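PDB 2QIY: UBP3-associated protein BRE5, which acts with UBP3 in de-ubiquitination, cleaving ubiquitin in a step that leads to mono-ubiquitination of Sec23; this chain carries its N-terminal NTF2 domain. Local coordinates for residues V9-I14 with I92-T97; E24-R27 with K32-Y35; T46-K51 with S76-K81; G110-T115 with Y120-T125; F126-S131 with S135-T140. All coordinates share one frame; numbering follows the deposited sequence.

Contact 1: V9-I14 with I92-T97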
# COMPACT_ATOMS: atom_id res chain seq x y z
N VAL A 9 -9.88 17.97 16.28
CA VAL A 9 -8.86 17.43 15.34
C VAL A 9 -9.46 16.32 14.45
O VAL A 9 -10.13 15.41 14.95
CB VAL A 9 -7.57 16.95 16.09
CG1 VAL A 9 -7.83 15.69 16.92
CG2 VAL A 9 -6.40 16.74 15.13
N THR A 10 -9.24 16.43 13.14
CA THR A 10 -9.84 15.50 12.17
C THR A 10 -8.92 14.31 11.90
O THR A 10 -7.72 14.38 12.15
CB THR A 10 -10.19 16.18 10.82
OG1 THR A 10 -8.99 16.45 10.08
CG2 THR A 10 -10.97 17.49 11.05
N VAL A 11 -9.51 13.22 11.40
CA VAL A 11 -8.74 12.03 11.06
C VAL A 11 -7.70 12.32 9.97
O VAL A 11 -6.57 11.83 10.03
CB VAL A 11 -9.66 10.82 10.71
CG1 VAL A 11 -10.63 11.15 9.58
CG2 VAL A 11 -8.84 9.57 10.40
N GLN A 12 -8.06 13.15 8.98
CA GLN A 12 -7.09 13.56 7.96
C GLN A 12 -5.92 14.30 8.60
O GLN A 12 -4.75 14.06 8.25
CB GLN A 12 -7.75 14.43 6.88
CG GLN A 12 -6.81 14.71 5.71
CD GLN A 12 -7.34 15.76 4.76
OE1 GLN A 12 -7.49 16.94 5.12
NE2 GLN A 12 -7.64 15.34 3.54
N ASP A 13 -6.24 15.20 9.53
CA ASP A 13 -5.24 15.92 10.32
C ASP A 13 -4.28 14.98 11.03
O ASP A 13 -3.07 15.16 10.93
CB ASP A 13 -5.90 16.81 11.38
CG ASP A 13 -6.35 18.15 10.83
OD1 ASP A 13 -6.10 18.42 9.63
OD2 ASP A 13 -6.96 18.92 11.60
N ILE A 14 -4.81 13.99 11.74
CA ILE A 14 -3.91 13.12 12.48
C ILE A 14 -3.05 12.25 11.55
O ILE A 14 -1.88 12.01 11.85
CB ILE A 14 -4.55 12.34 13.70
CG1 ILE A 14 -4.75 10.83 13.44
CG2 ILE A 14 -5.73 13.12 14.35
CD1 ILE A 14 -5.96 10.49 12.63
N ILE A 92 -1.98 10.02 0.32
CA ILE A 92 -2.37 9.46 1.60
C ILE A 92 -3.80 8.97 1.44
O ILE A 92 -4.66 9.70 0.90
CB ILE A 92 -2.35 10.54 2.72
CG1 ILE A 92 -0.95 11.17 2.87
CG2 ILE A 92 -2.88 9.95 4.05
CD1 ILE A 92 -0.87 12.40 3.77
N ASP A 93 -4.04 7.74 1.93
CA ASP A 93 -5.40 7.16 2.04
C ASP A 93 -5.57 6.67 3.47
O ASP A 93 -4.63 6.16 4.06
CB ASP A 93 -5.56 5.95 1.11
CG ASP A 93 -5.45 6.32 -0.34
OD1 ASP A 93 -6.43 6.89 -0.86
OD2 ASP A 93 -4.39 6.07 -0.95
N PHE A 94 -6.78 6.83 4.02
CA PHE A 94 -7.02 6.26 5.35
C PHE A 94 -8.41 5.69 5.49
O PHE A 94 -9.34 6.09 4.76
CB PHE A 94 -6.78 7.30 6.44
CG PHE A 94 -7.65 8.53 6.31
CD1 PHE A 94 -8.92 8.55 6.87
CD2 PHE A 94 -7.19 9.64 5.61
CE1 PHE A 94 -9.73 9.68 6.74
CE2 PHE A 94 -8.01 10.79 5.47
CZ PHE A 94 -9.27 10.80 6.04
N GLN A 95 -8.55 4.78 6.45
CA GLN A 95 -9.86 4.31 6.94
C GLN A 95 -9.75 3.99 8.43
O GLN A 95 -8.67 3.71 8.94
CB GLN A 95 -10.32 3.04 6.22
CG GLN A 95 -10.52 3.14 4.70
CD GLN A 95 -10.83 1.78 4.06
OE1 GLN A 95 -10.56 0.73 4.65
NE2 GLN A 95 -11.38 1.80 2.85
N TYR A 96 -10.90 3.96 9.12
CA TYR A 96 -10.93 3.45 10.47
C TYR A 96 -10.99 1.92 10.42
O TYR A 96 -11.45 1.35 9.43
CB TYR A 96 -12.13 4.00 11.24
CG TYR A 96 -11.90 5.38 11.81
CD1 TYR A 96 -12.65 6.47 11.37
CD2 TYR A 96 -10.92 5.60 12.79
CE1 TYR A 96 -12.44 7.75 11.90
CE2 TYR A 96 -10.71 6.86 13.32
CZ TYR A 96 -11.46 7.93 12.88
OH TYR A 96 -11.24 9.18 13.43
N THR A 97 -10.56 1.26 11.50
CA THR A 97 -10.46 -0.19 11.54
C THR A 97 -10.39 -0.67 12.98
O THR A 97 -10.39 0.14 13.90
CB THR A 97 -9.19 -0.66 10.77
OG1 THR A 97 -9.25 -2.08 10.56
CG2 THR A 97 -7.89 -0.30 11.52
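The F94 ring meets the first turn of a helix built by V11 and Q12. One face lies against the V11 carbonyl carbon, while CA of Q12 approaches obliquely. The Y96 ring is met obliquely by V11 CG2. V11 is the common partner of the two aromatics. Its CG1 comes within 3.3 Å of F94 CE1, a close fit. V11 CB lies 3.5 Å from Y96 OH. Q12 adds less: its extended chain crosses the F94 side chain at about a right angle, with CB 3.9 Å from F94 CE2. With CG between the backbone N and the carbonyl carbon (chi1 59°), the F94 ring is placed against V11 and Q12. The turn itself is capped at T10, whose OG1 accepts from D13 N at 3.1 Å. K64 of the second subunit makes a cation-pi contact with F94. With an alanine in place of F94, V11 CG1 would probably lose its closest partner and a gap would open under the helix start. The N-terminal helix of the NTF2 domain, 11-28, thus starts over strand 85-97, outermost in the sheet within this chain, and I14 and Y96 reach I104 on neighbouring strand 103-114.

Contact 2: E24-R27 with K32-Y35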
# COMPACT_ATOMS: atom_id res chain seq x y z
N GLU A 24 10.22 12.45 9.85
CA GLU A 24 11.16 13.42 10.36
C GLU A 24 11.91 12.86 11.57
O GLU A 24 13.07 13.22 11.78
CB GLU A 24 10.49 14.76 10.61
CG GLU A 24 10.13 15.48 9.30
CD GLU A 24 9.37 16.79 9.52
OE1 GLU A 24 8.90 17.03 10.66
OE2 GLU A 24 9.29 17.60 8.56
N ARG A 25 11.27 11.96 12.33
CA ARG A 25 11.94 11.29 13.45
C ARG A 25 13.10 10.44 12.97
O ARG A 25 14.08 10.25 13.71
CB ARG A 25 10.96 10.42 14.26
CG ARG A 25 10.02 11.22 15.13
CD ARG A 25 9.31 10.32 16.13
NE ARG A 25 7.99 9.87 15.68
CZ ARG A 25 7.72 8.66 15.23
NH1 ARG A 25 8.67 7.73 15.17
NH2 ARG A 25 6.48 8.35 14.85
N MET A 26 13.00 9.91 11.75
CA MET A 26 14.10 9.18 11.13
C MET A 26 15.31 10.07 10.93
O MET A 26 16.45 9.62 11.10
CB MET A 26 13.69 8.62 9.78
CG MET A 26 12.60 7.63 9.94
SD MET A 26 12.46 6.67 8.44
CE MET A 26 11.30 5.39 8.99
N ARG A 27 15.05 11.30 10.51
CA ARG A 27 16.12 12.26 10.33
C ARG A 27 16.76 12.59 11.67
O ARG A 27 17.99 12.65 11.78
CB ARG A 27 15.57 13.54 9.72
CG ARG A 27 16.62 14.56 9.27
CD ARG A 27 15.93 15.79 8.68
NE ARG A 27 15.02 16.38 9.67
CZ ARG A 27 13.90 17.06 9.41
NH1 ARG A 27 13.49 17.27 8.16
NH2 ARG A 27 13.18 17.53 10.42
N LYS A 32 15.18 6.45 18.75
CA LYS A 32 13.93 6.68 19.50
C LYS A 32 12.67 6.36 18.68
O LYS A 32 11.54 6.48 19.18
CB LYS A 32 13.84 8.12 20.00
CG LYS A 32 14.82 8.45 21.09
CD LYS A 32 14.62 9.89 21.51
CE LYS A 32 15.48 10.26 22.68
NZ LYS A 32 15.55 11.75 22.81
N LEU A 33 12.86 5.97 17.43
CA LEU A 33 11.74 5.57 16.57
C LEU A 33 10.84 4.53 17.19
O LEU A 33 9.62 4.61 17.08
CB LEU A 33 12.23 5.03 15.22
CG LEU A 33 12.79 6.11 14.31
CD1 LEU A 33 13.53 5.43 13.17
CD2 LEU A 33 11.63 6.95 13.76
N ALA A 34 11.45 3.55 17.85
CA ALA A 34 10.73 2.40 18.39
C ALA A 34 9.72 2.81 19.46
O ALA A 34 8.76 2.07 19.68
CB ALA A 34 11.71 1.37 18.94
N TYR A 35 9.93 3.97 20.10
CA TYR A 35 9.02 4.50 21.15
C TYR A 35 7.59 4.68 20.63
O TYR A 35 6.62 4.65 21.39
CB TYR A 35 9.58 5.84 21.69
CG TYR A 35 8.69 6.60 22.68
CD1 TYR A 35 7.73 7.52 22.24
CD2 TYR A 35 8.82 6.40 24.06
CE1 TYR A 35 6.91 8.22 23.15
CE2 TYR A 35 8.01 7.09 24.98
CZ TYR A 35 7.06 7.99 24.51
OH TYR A 35 6.27 8.66 25.42
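L33 turns back against R25 and M26, closing the end of the first helix of the NTF2 fold. Helix 11-28 supplies R25 and M26. The loop that follows, with a 3-10 turn, supplies L33 before strand 37-38 begins. Apolar packing joins L33 to M26. The L33 side chain crosses that of M26 at about a right angle, and both of its methyls, CD1 and CD2, lie 4.0 Å from M26 CG. L33 CG is anti to its carbonyl carbon (chi1 -72°), which swings the branched end over to the helix. F75 and V82 also touch L33, and V82 touches M26. These residues belong to helices 68-77 and 79-82, so L33 lies where three helices meet. The arginine contact is of another kind. The R25 chain bends at chi3 (-96°), and this brings its guanidinium back over the loop, where L33 CD2 approaches it obliquely. The same charged group has a cation-pi partner in F36. Backbone bonding shapes the loop: Y35 N donates to K32 O at 3.1 Å. One methyl serves both parts of R25, with L33 CD2 lying 3.6 Å from R25 CB and 3.4 Å from R25 NH1.

Contact 3: T46-K51 with S76-K81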
# COMPACT_ATOMS: atom_id res chain seq x y z
N THR A 46 12.73 -1.60 4.79
CA THR A 46 13.92 -1.61 3.93
C THR A 46 15.08 -2.40 4.55
O THR A 46 15.50 -2.07 5.66
CB THR A 46 14.35 -0.18 3.75
OG1 THR A 46 13.19 0.58 3.34
CG2 THR A 46 15.49 -0.09 2.68
N ASN A 47 15.57 -3.41 3.84
CA ASN A 47 16.62 -4.23 4.41
C ASN A 47 17.99 -3.61 4.17
O ASN A 47 18.68 -3.93 3.20
CB ASN A 47 16.61 -5.66 3.88
CG ASN A 47 17.61 -6.54 4.61
OD1 ASN A 47 18.26 -6.10 5.57
ND2 ASN A 47 17.74 -7.78 4.15
N TYR A 48 18.34 -2.70 5.07
CA TYR A 48 19.61 -2.00 4.96
C TYR A 48 20.83 -2.93 5.02
O TYR A 48 21.90 -2.54 4.58
CB TYR A 48 19.71 -0.97 6.05
CG TYR A 48 18.75 0.18 5.95
CD1 TYR A 48 17.78 0.38 6.91
CD2 TYR A 48 18.86 1.12 4.92
CE1 TYR A 48 16.90 1.47 6.85
CE2 TYR A 48 18.00 2.21 4.84
CZ TYR A 48 17.03 2.38 5.81
OH TYR A 48 16.22 3.49 5.72
N GLN A 49 20.64 -4.13 5.58
CA GLN A 49 21.71 -5.13 5.75
C GLN A 49 21.98 -5.95 4.48
O GLN A 49 22.98 -6.67 4.40
CB GLN A 49 21.33 -6.07 6.91
CG GLN A 49 21.86 -5.64 8.27
CD GLN A 49 21.39 -4.28 8.64
OE1 GLN A 49 20.26 -4.10 9.12
NE2 GLN A 49 22.23 -3.27 8.37
N SER A 50 21.10 -5.85 3.49
CA SER A 50 21.25 -6.67 2.30
C SER A 50 22.46 -6.27 1.45
O SER A 50 22.65 -5.09 1.19
CB SER A 50 19.99 -6.65 1.43
OG SER A 50 20.21 -7.46 0.29
N LYS A 51 23.27 -7.25 1.04
CA LYS A 51 24.35 -7.04 0.03
C LYS A 51 24.53 -5.62 -0.58
O LYS A 51 23.65 -5.07 -1.31
CB LYS A 51 24.25 -8.09 -1.08
CG LYS A 51 23.35 -7.73 -2.24
CD LYS A 51 22.04 -8.50 -2.23
CE LYS A 51 21.10 -7.98 -3.33
NZ LYS A 51 21.65 -8.17 -4.72
N SER A 76 18.34 1.26 15.28
CA SER A 76 19.57 1.71 15.89
C SER A 76 20.82 1.24 15.14
O SER A 76 21.77 2.03 14.94
CB SER A 76 19.60 1.29 17.36
OG SER A 76 18.58 1.97 18.08
N ARG A 77 20.84 -0.03 14.71
CA ARG A 77 21.97 -0.59 13.94
C ARG A 77 22.18 0.17 12.63
O ARG A 77 23.31 0.23 12.11
CB ARG A 77 21.74 -2.07 13.63
N ASN A 78 21.10 0.73 12.11
CA ASN A 78 21.10 1.41 10.83
C ASN A 78 20.99 2.91 10.97
O ASN A 78 20.59 3.60 10.02
CB ASN A 78 19.94 0.87 9.98
CG ASN A 78 20.20 -0.53 9.54
OD1 ASN A 78 21.19 -0.79 8.86
ND2 ASN A 78 19.34 -1.47 9.96
N ASP A 79 21.40 3.41 12.13
CA ASP A 79 21.23 4.82 12.48
C ASP A 79 21.68 5.78 11.36
O ASP A 79 20.93 6.66 10.94
CB ASP A 79 21.97 5.13 13.79
CG ASP A 79 21.53 6.44 14.42
OD1 ASP A 79 21.96 7.49 13.91
OD2 ASP A 79 20.79 6.42 15.44
N ALA A 80 22.93 5.63 10.89
CA ALA A 80 23.48 6.56 9.91
C ALA A 80 22.66 6.58 8.62
O ALA A 80 22.34 7.65 8.07
CB ALA A 80 24.94 6.21 9.62
N LYS A 81 22.31 5.39 8.14
CA LYS A 81 21.51 5.25 6.92
C LYS A 81 20.11 5.82 7.09
O LYS A 81 19.63 6.56 6.25
CB LYS A 81 21.40 3.77 6.54
CG LYS A 81 22.28 3.36 5.39
CD LYS A 81 21.66 3.84 4.08
CE LYS A 81 22.73 4.16 3.04
NZ LYS A 81 22.17 4.87 1.84
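Q49 and N78 join their side-chain amides by a pair of hydrogen bonds. Q49 NE2 donates to N78 OD1 at 2.7 Å, and N78 ND2 donates to Q49 OE1 at 2.9 Å. Both bonds are nearly straight (170° for the first). Each donor lies in the carbonyl plane of its acceptor, on a lone pair. The Q49 chain bends at chi2 (58°), which turns its amide to N78. The two amides come from opposite directions and are almost coplanar, 11° apart. N78 is buried, and its ND2 has a second acceptor in F74 O on helix 68-77. That fixes the rotation of the amide.

Y48 packs beside this pair, with CB 3.2 Å from N78 OD1. The alkyl part of K81 comes over a face of its ring, with K81 CD 4.0 Å from Y48 CD2. The Y48 hydroxyl is hydrogen-bonded to W114 NE1 on strand 103-114. Within the loop, N47 OD1 accepts from Q49 N at 3.1 Å, an Asx turn with the donor above the carbonyl plane, and S50 N bonds to N47 O across a type I turn. The loop after strand 41-46 is thus tied to the junction of helices 68-77 and 79-82. Since the amide pair is neutral and each amide both gives and accepts, the tie depends on direction and fit, and should change little with pH.

Contact 4: G110-T115 with Y120-T125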
# COMPACT_ATOMS: atom_id res chain seq x y z
N GLY A 110 4.84 7.23 -2.56
CA GLY A 110 5.73 8.33 -2.94
C GLY A 110 7.00 7.79 -3.55
O GLY A 110 7.03 6.65 -4.03
N GLU A 111 8.04 8.61 -3.49
CA GLU A 111 9.36 8.24 -4.01
C GLU A 111 10.38 8.54 -2.92
O GLU A 111 10.43 9.64 -2.40
CB GLU A 111 9.65 8.97 -5.32
CG GLU A 111 8.66 8.53 -6.42
CD GLU A 111 9.03 8.93 -7.85
OE1 GLU A 111 10.10 9.51 -8.09
OE2 GLU A 111 8.22 8.55 -8.74
N MET A 112 11.11 7.50 -2.55
CA MET A 112 12.02 7.54 -1.41
C MET A 112 13.45 7.48 -1.91
O MET A 112 13.75 6.82 -2.90
CB MET A 112 11.70 6.33 -0.49
CG MET A 112 12.52 6.29 0.76
SD MET A 112 11.86 4.98 1.82
CE MET A 112 10.34 5.72 2.35
N PHE A 113 14.35 8.19 -1.23
CA PHE A 113 15.77 8.05 -1.55
C PHE A 113 16.57 8.34 -0.28
O PHE A 113 15.99 8.62 0.78
CB PHE A 113 16.20 8.93 -2.72
CG PHE A 113 16.08 10.43 -2.48
CD1 PHE A 113 17.23 11.20 -2.32
CD2 PHE A 113 14.83 11.05 -2.46
CE1 PHE A 113 17.14 12.57 -2.11
CE2 PHE A 113 14.73 12.46 -2.27
CZ PHE A 113 15.88 13.19 -2.09
N TRP A 114 17.87 8.16 -0.38
CA TRP A 114 18.76 8.50 0.72
C TRP A 114 19.79 9.44 0.13
O TRP A 114 19.98 9.50 -1.10
CB TRP A 114 19.40 7.22 1.30
CG TRP A 114 18.37 6.32 1.99
CD1 TRP A 114 18.15 6.19 3.35
CD2 TRP A 114 17.43 5.45 1.35
NE1 TRP A 114 17.13 5.31 3.58
CE2 TRP A 114 16.67 4.83 2.38
CE3 TRP A 114 17.16 5.13 0.01
CZ2 TRP A 114 15.65 3.90 2.10
CZ3 TRP A 114 16.13 4.20 -0.27
CH2 TRP A 114 15.39 3.62 0.77
N THR A 115 20.47 10.21 0.98
CA THR A 115 21.49 11.13 0.47
C THR A 115 22.34 10.48 -0.61
O THR A 115 22.96 9.42 -0.39
CB THR A 115 22.37 11.63 1.61
OG1 THR A 115 21.52 12.17 2.63
CG2 THR A 115 23.36 12.68 1.10
N TYR A 120 13.38 5.50 -5.36
CA TYR A 120 12.68 4.23 -5.41
C TYR A 120 11.22 4.52 -5.08
O TYR A 120 10.93 5.19 -4.07
CB TYR A 120 13.21 3.31 -4.32
CG TYR A 120 14.67 2.99 -4.45
CD1 TYR A 120 15.65 3.86 -3.97
CD2 TYR A 120 15.08 1.80 -5.07
CE1 TYR A 120 17.01 3.56 -4.07
CE2 TYR A 120 16.42 1.48 -5.18
CZ TYR A 120 17.39 2.38 -4.68
OH TYR A 120 18.74 2.09 -4.81
N LYS A 121 10.31 4.03 -5.91
CA LYS A 121 8.87 4.24 -5.68
C LYS A 121 8.47 3.34 -4.55
O LYS A 121 8.97 2.22 -4.48
CB LYS A 121 8.07 3.80 -6.89
CG LYS A 121 8.03 4.81 -8.02
CD LYS A 121 6.75 4.50 -8.83
CE LYS A 121 6.20 5.73 -9.55
NZ LYS A 121 5.90 6.90 -8.70
N PHE A 122 7.58 3.80 -3.68
CA PHE A 122 7.17 2.93 -2.57
C PHE A 122 5.72 3.15 -2.21
O PHE A 122 5.13 4.19 -2.50
CB PHE A 122 8.02 3.22 -1.32
CG PHE A 122 7.63 4.50 -0.60
CD1 PHE A 122 6.70 4.45 0.44
CD2 PHE A 122 8.13 5.74 -1.00
CE1 PHE A 122 6.30 5.60 1.10
CE2 PHE A 122 7.75 6.89 -0.35
CZ PHE A 122 6.82 6.83 0.71
N CYS A 123 5.16 2.14 -1.56
CA CYS A 123 3.92 2.28 -0.83
C CYS A 123 4.18 1.80 0.60
O CYS A 123 4.90 0.82 0.84
CB CYS A 123 2.84 1.47 -1.50
SG CYS A 123 3.16 -0.23 -1.83
N GLN A 124 3.67 2.54 1.57
CA GLN A 124 3.91 2.17 2.96
C GLN A 124 2.58 2.22 3.69
O GLN A 124 1.84 3.20 3.56
CB GLN A 124 4.94 3.10 3.64
CG GLN A 124 5.34 2.65 5.08
CD GLN A 124 6.64 3.27 5.60
OE1 GLN A 124 7.11 2.93 6.70
NE2 GLN A 124 7.22 4.18 4.83
N THR A 125 2.29 1.18 4.48
CA THR A 125 1.02 1.11 5.17
C THR A 125 1.25 1.01 6.66
O THR A 125 2.17 0.32 7.09
CB THR A 125 0.23 -0.12 4.69
OG1 THR A 125 -0.16 0.13 3.33
CG2 THR A 125 -0.99 -0.33 5.50
O HOH W 1 5.17 6.13 -6.18
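K121 NZ is held by several groups. It forms a salt bridge to E111 OE2 at 2.8 Å and donates to a water at 2.7 Å. S148 O of the second subunit adds a weak bond. The same water donates to G110 O at 2.9 Å, linking lysine and backbone. E111 and K121 lie side by side and point the same way. E111 OE2 uses its anti lone pair for the lysine, and it is also hydrogen-bonded to S150 OG of the second subunit. A leucine in place of E111 would probably leave the K121 ammonium without its countercharge and S150 of the second subunit without this partner.

The backbone is an antiparallel beta hairpin of strands 103-114 and 120-130, in the curved sheet of the NTF2 fold. G110 with F122 and M112 with Y120 are hydrogen-bonded pairs. E111 with K121 between them is a non-hydrogen-bonded pair. The M112 N to Y120 O bond is short and straight (2.8 Å, 177°). The axes of strands 110-114 and 120-125 make 121°, so the hairpin is strongly twisted here.

M112 and F122 project to the other side. M112 CE sits over the centre of the F122 ring, 3.9 Å from the centroid and 8° off its normal, a CH-pi contact. F122 CG sits between its backbone N and carbonyl carbon, which lays the ring across G110. G110 N lies over the opposite face, toward the rim. Room for a side chain at G110 is tight beside F122 CE2, so the glycine probably makes space for the ring. Farther along, Y120 CD1 meets the edge of the W114 ring, 3.7 Å from CZ3.

Contact 5: F126-S131 with S135-T140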
# COMPACT_ATOMS: atom_id res chain seq x y z
N PHE A 126 0.43 1.72 7.43
CA PHE A 126 0.49 1.72 8.90
C PHE A 126 -0.86 1.41 9.51
O PHE A 126 -1.91 1.73 8.92
CB PHE A 126 0.82 3.12 9.39
CG PHE A 126 2.09 3.68 8.83
CD1 PHE A 126 2.07 4.38 7.61
CD2 PHE A 126 3.30 3.56 9.54
CE1 PHE A 126 3.25 4.92 7.10
CE2 PHE A 126 4.47 4.13 9.03
CZ PHE A 126 4.43 4.80 7.81
N ILE A 127 -0.84 0.81 10.70
CA ILE A 127 -2.04 0.76 11.54
C ILE A 127 -1.70 1.43 12.87
O ILE A 127 -0.68 1.10 13.49
CB ILE A 127 -2.55 -0.68 11.79
CG1 ILE A 127 -2.99 -1.31 10.47
CG2 ILE A 127 -3.76 -0.66 12.77
CD1 ILE A 127 -4.20 -0.70 9.93
N LEU A 128 -2.53 2.39 13.25
CA LEU A 128 -2.40 3.14 14.50
C LEU A 128 -3.49 2.69 15.47
O LEU A 128 -4.69 2.69 15.13
CB LEU A 128 -2.54 4.65 14.26
CG LEU A 128 -1.65 5.26 13.18
CD1 LEU A 128 -1.78 6.77 13.27
CD2 LEU A 128 -0.20 4.83 13.36
N LEU A 129 -3.07 2.34 16.68
CA LEU A 129 -3.99 1.88 17.72
C LEU A 129 -4.05 2.93 18.84
O LEU A 129 -3.02 3.32 19.38
CB LEU A 129 -3.46 0.55 18.27
CG LEU A 129 -4.23 -0.05 19.45
CD1 LEU A 129 -5.52 -0.67 18.98
CD2 LEU A 129 -3.36 -1.10 20.12
N PRO A 130 -5.25 3.38 19.22
CA PRO A 130 -5.25 4.45 20.24
C PRO A 130 -4.75 3.96 21.60
O PRO A 130 -4.87 2.77 21.91
CB PRO A 130 -6.73 4.87 20.33
CG PRO A 130 -7.52 3.74 19.72
CD PRO A 130 -6.61 2.97 18.81
N SER A 131 -4.16 4.86 22.37
CA SER A 131 -3.68 4.53 23.72
C SER A 131 -4.83 4.10 24.63
O SER A 131 -5.89 4.74 24.68
CB SER A 131 -2.97 5.74 24.33
OG SER A 131 -3.79 6.90 24.23
N SER A 135 -5.83 9.96 23.55
CA SER A 135 -5.00 11.13 23.25
C SER A 135 -3.86 10.84 22.26
O SER A 135 -3.56 11.67 21.39
CB SER A 135 -4.46 11.75 24.56
OG SER A 135 -3.85 10.76 25.38
N THR A 136 -3.25 9.66 22.37
CA THR A 136 -2.14 9.28 21.48
C THR A 136 -2.42 7.95 20.78
O THR A 136 -3.37 7.24 21.14
CB THR A 136 -0.77 9.18 22.24
OG1 THR A 136 -0.83 8.13 23.20
CG2 THR A 136 -0.43 10.49 22.95
N PHE A 137 -1.59 7.64 19.79
CA PHE A 137 -1.66 6.38 19.06
C PHE A 137 -0.31 5.70 19.06
O PHE A 137 0.74 6.37 19.04
CB PHE A 137 -2.05 6.63 17.60
CG PHE A 137 -3.47 7.06 17.41
CD1 PHE A 137 -3.80 8.41 17.44
CD2 PHE A 137 -4.49 6.12 17.21
CE1 PHE A 137 -5.13 8.82 17.28
CE2 PHE A 137 -5.80 6.52 17.04
CZ PHE A 137 -6.13 7.87 17.08
N ASP A 138 -0.33 4.36 19.06
CA ASP A 138 0.88 3.56 18.87
C ASP A 138 0.78 2.87 17.50
O ASP A 138 -0.29 2.40 17.11
CB ASP A 138 0.99 2.46 19.92
CG ASP A 138 1.52 2.96 21.27
OD1 ASP A 138 1.92 4.13 21.43
OD2 ASP A 138 1.54 2.12 22.20
N ILE A 139 1.91 2.80 16.80
CA ILE A 139 2.00 2.01 15.56
C ILE A 139 1.96 0.51 15.88
O ILE A 139 2.80 0.02 16.62
CB ILE A 139 3.32 2.30 14.79
CG1 ILE A 139 3.48 3.78 14.49
CG2 ILE A 139 3.33 1.53 13.48
CD1 ILE A 139 4.90 4.15 14.04
N THR A 140 0.99 -0.21 15.34
CA THR A 140 0.97 -1.67 15.54
C THR A 140 1.51 -2.41 14.33
O THR A 140 1.92 -3.57 14.43
CB THR A 140 -0.42 -2.21 15.91
OG1 THR A 140 -1.35 -1.93 14.86
CG2 THR A 140 -0.89 -1.60 17.23
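L128 and I139 face each other in a beta hairpin, where strands 120-130 and 137-147 run antiparallel in the NTF2 sheet. They form a non-hydrogen-bonded pair, as do P130 and F137. The hydrogen-bonded pair L129 with D138 lies between them, joined both ways, with L129 N to D138 O at 2.8 Å.

The buried part is the side where L128 and I139 meet. L128 CD2 lies 4.0 Å from I139 CG1. F126 lies beside I139, whose CG2 comes to the edge of its ring. Helix 11-28 covers this side: F18 touches L128 and I139, and the F18 and Y22 rings meet F126 edge-to-face. F137 continues the row toward the turn. Its CG is anti to the carbonyl carbon (chi1 -70°), which leans the ring over the facing strand, with CD2 3.8 Å from L128 CB and CE2 3.8 Å from P130 CB.

L129 and D138 point to the other face; I127 and T140 lie beside them. L129 is exposed, but its CB still rests 3.5 Å from T140 CG2. I127 is buried; it packs on L105 and on I127 of the second subunit. T140 touches T97 of that subunit. T140 N donates to I127 O at 2.8 Å.

Toward the turn the packing thins out. S131, S135 and T136 are exposed, and the turn residues 132-134 are not modelled. The pairing still reaches this end: S131 N donates to T136 O at 2.8 Å, and S131 OG lies 3.1 Å from the same oxygen.

How the contacts relate
Contacts 2 and 3 are nested in the loop closed by contact 1; contacts 4 and 5 follow in series. Contacts 1 and 2 both use helix 11-28, with centres about 21 Å apart. Contacts 1, 4 and 5 reach one sheet, and all three touch the second subunit. Contacts 4 and 5 share strand 120-130, with centres about 22 Å apart on opposite sides of the chain's centre. Contact 5 meets contact 1 where T97 CG2 packs on I127 CD1. Contact 3 joins contact 4 through Y48 and W114, their centres about 15 Å apart. This is consistent with helix 11-28 covering one face of the sheet while much of the other faces the second subunit.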